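Local coordinates for carbohydrate kinase, FGGY (Rhodospirillum rubrum, PDB 3IFR), which probably phosphorylates D-xylulose at the expense of ATP, as a xylulose kinase of the FGGY family of carbohydrate kinases, at residues V90-R95 against Y164-M169; A384-H389 against R483-L488. All coordinates share one frame; numbering follows the deposited sequence.

Interaction 1: V90-R95 against Y164-M169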
loop_
_atom_site.group_PDB
_atom_site.type_symbol
_atom_site.label_atom_id
_atom_site.label_comp_id
_atom_site.label_asym_id
_atom_site.label_seq_id
_atom_site.Cartn_x
_atom_site.Cartn_y
_atom_site.Cartn_z
ATOM N N VAL A 90 -7.113 -16.089 -2.605
ATOM C CA VAL A 90 -6.954 -17.431 -2.059
ATOM C C VAL A 90 -8.280 -18.168 -2.207
ATOM O O VAL A 90 -9.324 -17.613 -1.799
ATOM C CB VAL A 90 -6.616 -17.341 -0.540
ATOM C CG1 VAL A 90 -6.475 -18.741 0.067
ATOM C CG2 VAL A 90 -5.341 -16.579 -0.353
ATOM N N LEU A 91 -8.239 -19.402 -2.747
ATOM C CA LEU A 91 -9.422 -20.261 -2.948
ATOM C C LEU A 91 -9.460 -21.501 -2.029
ATOM O O LEU A 91 -8.556 -22.339 -2.042
ATOM C CB LEU A 91 -9.541 -20.696 -4.421
ATOM C CG LEU A 91 -9.405 -19.486 -5.359
ATOM C CD1 LEU A 91 -9.330 -19.841 -6.817
ATOM C CD2 LEU A 91 -10.558 -18.565 -5.105
ATOM N N LEU A 92 -10.512 -21.615 -1.226
ATOM C CA LEU A 92 -10.699 -22.820 -0.427
ATOM C C LEU A 92 -11.899 -23.629 -0.902
ATOM O O LEU A 92 -12.938 -23.090 -1.305
ATOM C CB LEU A 92 -10.803 -22.535 1.084
ATOM C CG LEU A 92 -9.739 -21.618 1.693
ATOM C CD1 LEU A 92 -10.007 -21.356 3.180
ATOM C CD2 LEU A 92 -8.317 -22.182 1.446
ATOM N N ASP A 93 -11.738 -24.948 -0.852
ATOM C CA ASP A 93 -12.831 -25.852 -1.141
ATOM C C ASP A 93 -13.715 -26.071 0.098
ATOM O O ASP A 93 -13.560 -25.402 1.120
ATOM C CB ASP A 93 -12.257 -27.146 -1.655
ATOM C CG ASP A 93 -11.594 -27.974 -0.572
ATOM O OD1 ASP A 93 -11.107 -29.041 -0.956
ATOM O OD2 ASP A 93 -11.539 -27.592 0.628
ATOM N N ASP A 94 -14.650 -27.008 0.032
ATOM C CA ASP A 94 -15.629 -27.080 1.110
ATOM C C ASP A 94 -15.003 -27.599 2.390
ATOM O O ASP A 94 -15.549 -27.412 3.464
ATOM C CB ASP A 94 -16.870 -27.891 0.699
ATOM C CG ASP A 94 -16.532 -29.270 0.167
ATOM O OD1 ASP A 94 -15.379 -29.740 0.290
ATOM O OD2 ASP A 94 -17.449 -29.886 -0.392
ATOM N N ARG A 95 -13.845 -28.237 2.257
ATOM C CA ARG A 95 -13.118 -28.795 3.402
ATOM C C ARG A 95 -12.091 -27.811 3.996
ATOM O O ARG A 95 -11.378 -28.128 4.969
ATOM C CB ARG A 95 -12.426 -30.105 2.987
ATOM C CG ARG A 95 -13.235 -31.370 3.236
ATOM C CD ARG A 95 -13.884 -31.311 4.646
ATOM N NE ARG A 95 -12.931 -30.901 5.697
ATOM C CZ ARG A 95 -13.261 -30.347 6.873
ATOM N NH1 ARG A 95 -14.545 -30.118 7.184
ATOM N NH2 ARG A 95 -12.295 -30.017 7.740
ATOM N N TYR A 164 -4.033 -12.357 4.502
ATOM C CA TYR A 164 -4.149 -12.246 5.952
ATOM C C TYR A 164 -5.528 -12.783 6.426
ATOM O O TYR A 164 -5.647 -13.307 7.555
ATOM C CB TYR A 164 -3.752 -10.809 6.483
ATOM C CG TYR A 164 -4.554 -9.634 5.901
ATOM C CD1 TYR A 164 -5.840 -9.307 6.400
ATOM C CD2 TYR A 164 -4.057 -8.885 4.839
ATOM C CE1 TYR A 164 -6.594 -8.252 5.836
ATOM C CE2 TYR A 164 -4.771 -7.841 4.290
ATOM C CZ TYR A 164 -6.040 -7.523 4.780
ATOM O OH TYR A 164 -6.746 -6.480 4.210
ATOM N N ASP A 165 -6.563 -12.710 5.576
ATOM C CA ASP A 165 -7.836 -13.354 5.982
ATOM C C ASP A 165 -7.623 -14.867 6.203
ATOM O O ASP A 165 -8.157 -15.496 7.133
ATOM C CB ASP A 165 -8.917 -13.192 4.923
ATOM C CG ASP A 165 -9.195 -11.741 4.560
ATOM O OD1 ASP A 165 -9.341 -10.897 5.470
ATOM O OD2 ASP A 165 -9.331 -11.457 3.334
ATOM N N TYR A 166 -6.820 -15.470 5.327
ATOM C CA TYR A 166 -6.617 -16.885 5.442
ATOM C C TYR A 166 -5.883 -17.248 6.751
ATOM O O TYR A 166 -6.283 -18.154 7.473
ATOM C CB TYR A 166 -5.897 -17.407 4.199
ATOM C CG TYR A 166 -5.499 -18.844 4.308
ATOM C CD1 TYR A 166 -6.468 -19.827 4.410
ATOM C CD2 TYR A 166 -4.163 -19.215 4.334
ATOM C CE1 TYR A 166 -6.107 -21.161 4.515
ATOM C CE2 TYR A 166 -3.782 -20.529 4.443
ATOM C CZ TYR A 166 -4.758 -21.508 4.510
ATOM O OH TYR A 166 -4.430 -22.837 4.607
ATOM N N ILE A 167 -4.832 -16.508 7.069
ATOM C CA ILE A 167 -4.084 -16.724 8.286
ATOM C C ILE A 167 -4.998 -16.569 9.488
ATOM O O ILE A 167 -5.049 -17.457 10.333
ATOM C CB ILE A 167 -2.891 -15.740 8.341
ATOM C CG1 ILE A 167 -2.008 -15.942 7.100
ATOM C CG2 ILE A 167 -2.082 -15.918 9.630
ATOM C CD1 ILE A 167 -1.325 -17.337 7.056
ATOM N N ASN A 168 -5.744 -15.458 9.576
ATOM C CA ASN A 168 -6.761 -15.328 10.641
ATOM C C ASN A 168 -7.718 -16.547 10.812
ATOM O O ASN A 168 -8.026 -16.984 11.942
ATOM C CB ASN A 168 -7.589 -14.070 10.430
ATOM C CG ASN A 168 -6.881 -12.823 10.879
ATOM O OD1 ASN A 168 -6.094 -12.842 11.853
ATOM N ND2 ASN A 168 -7.175 -11.690 10.188
HETATM N N MSE A 169 -8.205 -17.088 9.701
HETATM C CA MSE A 169 -9.019 -18.314 9.793
HETATM C C MSE A 169 -8.239 -19.429 10.486
HETATM O O MSE A 169 -8.718 -19.985 11.449
HETATM C CB MSE A 169 -9.503 -18.789 8.426
HETATM C CG MSE A 169 -10.165 -17.687 7.678
HETATM SE SE MSE A 169 -10.823 -18.278 5.920
HETATM C CE MSE A 169 -11.724 -16.601 5.255
#

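Interaction 2: A384-H389 against R483-L488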
loop_
_atom_site.group_PDB
_atom_site.type_symbol
_atom_site.label_atom_id
_atom_site.label_comp_id
_atom_site.label_asym_id
_atom_site.label_seq_id
_atom_site.Cartn_x
_atom_site.Cartn_y
_atom_site.Cartn_z
ATOM N N ALA A 384 8.379 14.915 -7.594
ATOM C CA ALA A 384 7.701 15.832 -6.653
ATOM C C ALA A 384 6.422 16.353 -7.256
ATOM O O ALA A 384 5.368 16.349 -6.625
ATOM C CB ALA A 384 8.587 17.008 -6.320
ATOM N N LEU A 385 6.541 16.821 -8.486
ATOM C CA LEU A 385 5.427 17.389 -9.211
ATOM C C LEU A 385 4.255 16.442 -9.380
ATOM O O LEU A 385 3.088 16.867 -9.324
ATOM C CB LEU A 385 5.901 17.805 -10.587
ATOM C CG LEU A 385 6.039 19.285 -10.891
ATOM C CD1 LEU A 385 5.991 20.157 -9.646
ATOM C CD2 LEU A 385 7.329 19.422 -11.678
ATOM N N ALA A 386 4.556 15.174 -9.611
ATOM C CA ALA A 386 3.506 14.162 -9.721
ATOM C C ALA A 386 2.844 13.975 -8.369
ATOM O O ALA A 386 1.639 13.726 -8.294
ATOM C CB ALA A 386 4.042 12.834 -10.215
ATOM N N PHE A 387 3.640 14.056 -7.309
ATOM C CA PHE A 387 3.083 13.999 -5.970
ATOM C C PHE A 387 2.152 15.191 -5.742
ATOM O O PHE A 387 1.073 15.053 -5.201
ATOM C CB PHE A 387 4.196 13.946 -4.908
ATOM C CG PHE A 387 4.548 12.558 -4.487
ATOM C CD1 PHE A 387 3.593 11.740 -3.933
ATOM C CD2 PHE A 387 5.840 12.056 -4.663
ATOM C CE1 PHE A 387 3.899 10.460 -3.537
ATOM C CE2 PHE A 387 6.153 10.769 -4.258
ATOM C CZ PHE A 387 5.171 9.974 -3.690
ATOM N N ARG A 388 2.584 16.366 -6.164
ATOM C CA ARG A 388 1.744 17.555 -6.053
ATOM C C ARG A 388 0.376 17.366 -6.731
ATOM O O ARG A 388 -0.672 17.738 -6.150
ATOM C CB ARG A 388 2.447 18.765 -6.642
ATOM C CG ARG A 388 1.562 20.024 -6.726
ATOM C CD ARG A 388 2.390 21.296 -6.747
ATOM N NE ARG A 388 1.644 22.467 -7.232
ATOM C CZ ARG A 388 2.155 23.702 -7.340
ATOM N NH1 ARG A 388 3.413 23.940 -7.011
ATOM N NH2 ARG A 388 1.411 24.699 -7.804
ATOM N N HIS A 389 0.410 16.787 -7.938
ATOM C CA HIS A 389 -0.776 16.550 -8.741
ATOM C C HIS A 389 -1.821 15.689 -7.990
ATOM O O HIS A 389 -2.985 16.101 -7.833
ATOM C CB HIS A 389 -0.392 15.981 -10.123
ATOM C CG HIS A 389 -1.553 15.720 -11.016
ATOM N ND1 HIS A 389 -1.555 14.712 -11.966
ATOM C CD2 HIS A 389 -2.777 16.301 -11.107
ATOM C CE1 HIS A 389 -2.708 14.700 -12.598
ATOM N NE2 HIS A 389 -3.467 15.659 -12.097
ATOM N N ARG A 483 2.918 24.141 -13.853
ATOM C CA ARG A 483 2.128 24.523 -15.011
ATOM C C ARG A 483 2.784 23.906 -16.264
ATOM O O ARG A 483 2.097 23.294 -17.100
ATOM C CB ARG A 483 1.992 26.048 -15.064
ATOM C CG ARG A 483 1.898 26.691 -16.443
ATOM C CD ARG A 483 2.074 28.247 -16.369
ATOM N NE ARG A 483 2.599 28.819 -17.620
ATOM C CZ ARG A 483 3.898 28.884 -17.953
ATOM N NH1 ARG A 483 4.840 28.419 -17.128
ATOM N NH2 ARG A 483 4.269 29.424 -19.120
ATOM N N ASP A 484 4.111 23.993 -16.369
ATOM C CA ASP A 484 4.790 23.352 -17.505
ATOM C C ASP A 484 4.589 21.834 -17.602
ATOM O O ASP A 484 4.300 21.318 -18.650
ATOM C CB ASP A 484 6.276 23.655 -17.494
ATOM C CG ASP A 484 6.563 25.057 -17.925
ATOM O OD1 ASP A 484 5.588 25.838 -18.071
ATOM O OD2 ASP A 484 7.754 25.372 -18.127
ATOM N N PHE A 485 4.793 21.140 -16.499
ATOM C CA PHE A 485 4.660 19.715 -16.402
ATOM C C PHE A 485 3.271 19.303 -16.908
ATOM O O PHE A 485 3.123 18.408 -17.748
ATOM C CB PHE A 485 4.859 19.413 -14.916
ATOM C CG PHE A 485 4.454 18.062 -14.479
ATOM C CD1 PHE A 485 5.361 17.020 -14.503
ATOM C CD2 PHE A 485 3.203 17.862 -13.922
ATOM C CE1 PHE A 485 5.003 15.787 -14.055
ATOM C CE2 PHE A 485 2.827 16.610 -13.461
ATOM C CZ PHE A 485 3.715 15.565 -13.537
ATOM N N SER A 486 2.257 19.980 -16.405
ATOM C CA SER A 486 0.877 19.750 -16.801
ATOM C C SER A 486 0.639 19.984 -18.280
ATOM O O SER A 486 -0.048 19.215 -18.910
ATOM C CB SER A 486 -0.053 20.679 -16.012
ATOM O OG SER A 486 -0.392 20.047 -14.800
ATOM N N ALA A 487 1.184 21.067 -18.811
ATOM C CA ALA A 487 1.026 21.398 -20.202
ATOM C C ALA A 487 1.888 20.496 -21.094
ATOM O O ALA A 487 1.539 20.264 -22.270
ATOM C CB ALA A 487 1.368 22.863 -20.431
ATOM N N LEU A 488 2.995 19.983 -20.561
ATOM C CA LEU A 488 3.809 19.037 -21.323
ATOM C C LEU A 488 2.946 17.797 -21.607
ATOM O O LEU A 488 2.753 17.418 -22.752
ATOM C CB LEU A 488 5.100 18.667 -20.598
ATOM C CG LEU A 488 6.044 17.754 -21.398
ATOM C CD1 LEU A 488 6.174 18.163 -22.881
ATOM C CD2 LEU A 488 7.419 17.717 -20.717
#

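Interaction 1: V90-R95 against Y164-M169
Y166 is the first residue of the helical segment 164-169 to reach strand 90-92, and its ring supplies most of the helix's share of the contact. With CG anti to the backbone N (chi1 173°), the ring is carried toward the strand, where V90 and L92 both meet it obliquely. The approach of V90 is the looser one, its CG1 lying 4.4 Å from CG of Y166 near the root of the ring. Further out, both methyls of L92 meet the ring: CD2 is 3.9 Å from CE1 of Y166, and CD1 is 4.0 Å from CD1 of Y166. One turn further along the helix, M169, modelled as selenomethionine, stretches its extended chain back to L92, and its SE atom stands 4.2 Å from CD1 of that leucine. L92 CD1 thus touches both the Y166 ring and the selenium of M169. W55 of helix 52-70 also packs on V90, and V98 touches both L92 and Y166. Strand 90-92 pairs antiparallel with strand 159-161, which leads directly into helix 163-172; the helix thus packs on a two-stranded antiparallel sheet within the N-terminal domain of the FGGY kinases, a family of the actin-like ATPase clan.

Interaction 2: A384-H389 against R483-L488
Apolar helix-helix packing joins L385 and A386 to F485, bringing helix 372-397 of the FGGY C-terminal domain, a member of the actin-like ATPase clan, against helix 475-496 near the end of the chain. One aromatic ring carries nearly the whole exchange. F485 has CG anti to its backbone N (chi1 166°), which sends the ring toward helix 372-397, and the CB of L385 lies over one of its faces. The contact is a CH-pi interaction: CB of L385 sits 4.0 Å from the centroid of the F485 ring and only 7° off the ring normal. CG and CD2 of the leucine continue toward the root of the phenylalanine, with CG of L385 4.1 Å from CG of F485 and CD2 of L385 4.1 Å from CB of F485; the two side chains lie alongside, pointing opposite ways. An alanine here would remove the ring and is likely to strip L385 CB of its CH-pi partner and open a gap between the helices. L344, P345 and Y346 also touch F485, placing the ring where the helix pair meets strand 342-344 and the loop after it. Beside this apolar patch, R388 forms a salt bridge with D479 and a cation-pi contact with Y482, so the same two helices are also tied by charge. At the far end of the ring, CZ of F485 reaches the backbone of helix 372-397, 4.0 Å from N of A386, and lies 4.3 Å from CB of A386.

Both contacts are buried and apolar, and each turns on one aromatic residue whose ring reaches over from a helix. They differ in what that ring meets: in interaction 1 it is approached obliquely by branched side chains of a short strand, whereas in interaction 2 a leucine CB sits over a ring face and the ring's end touches helix backbone. No structural element is shared. Interaction 1 belongs to the N-terminal domain, interaction 2 to helices packed in the C-terminal half, on opposite sides of the chain's centre; their centres are 43 Å apart and their nearest atoms about 21 Å. In interaction 2 a salt bridge and a cation-pi contact of R388 tie the same two helices beside the apolar patch.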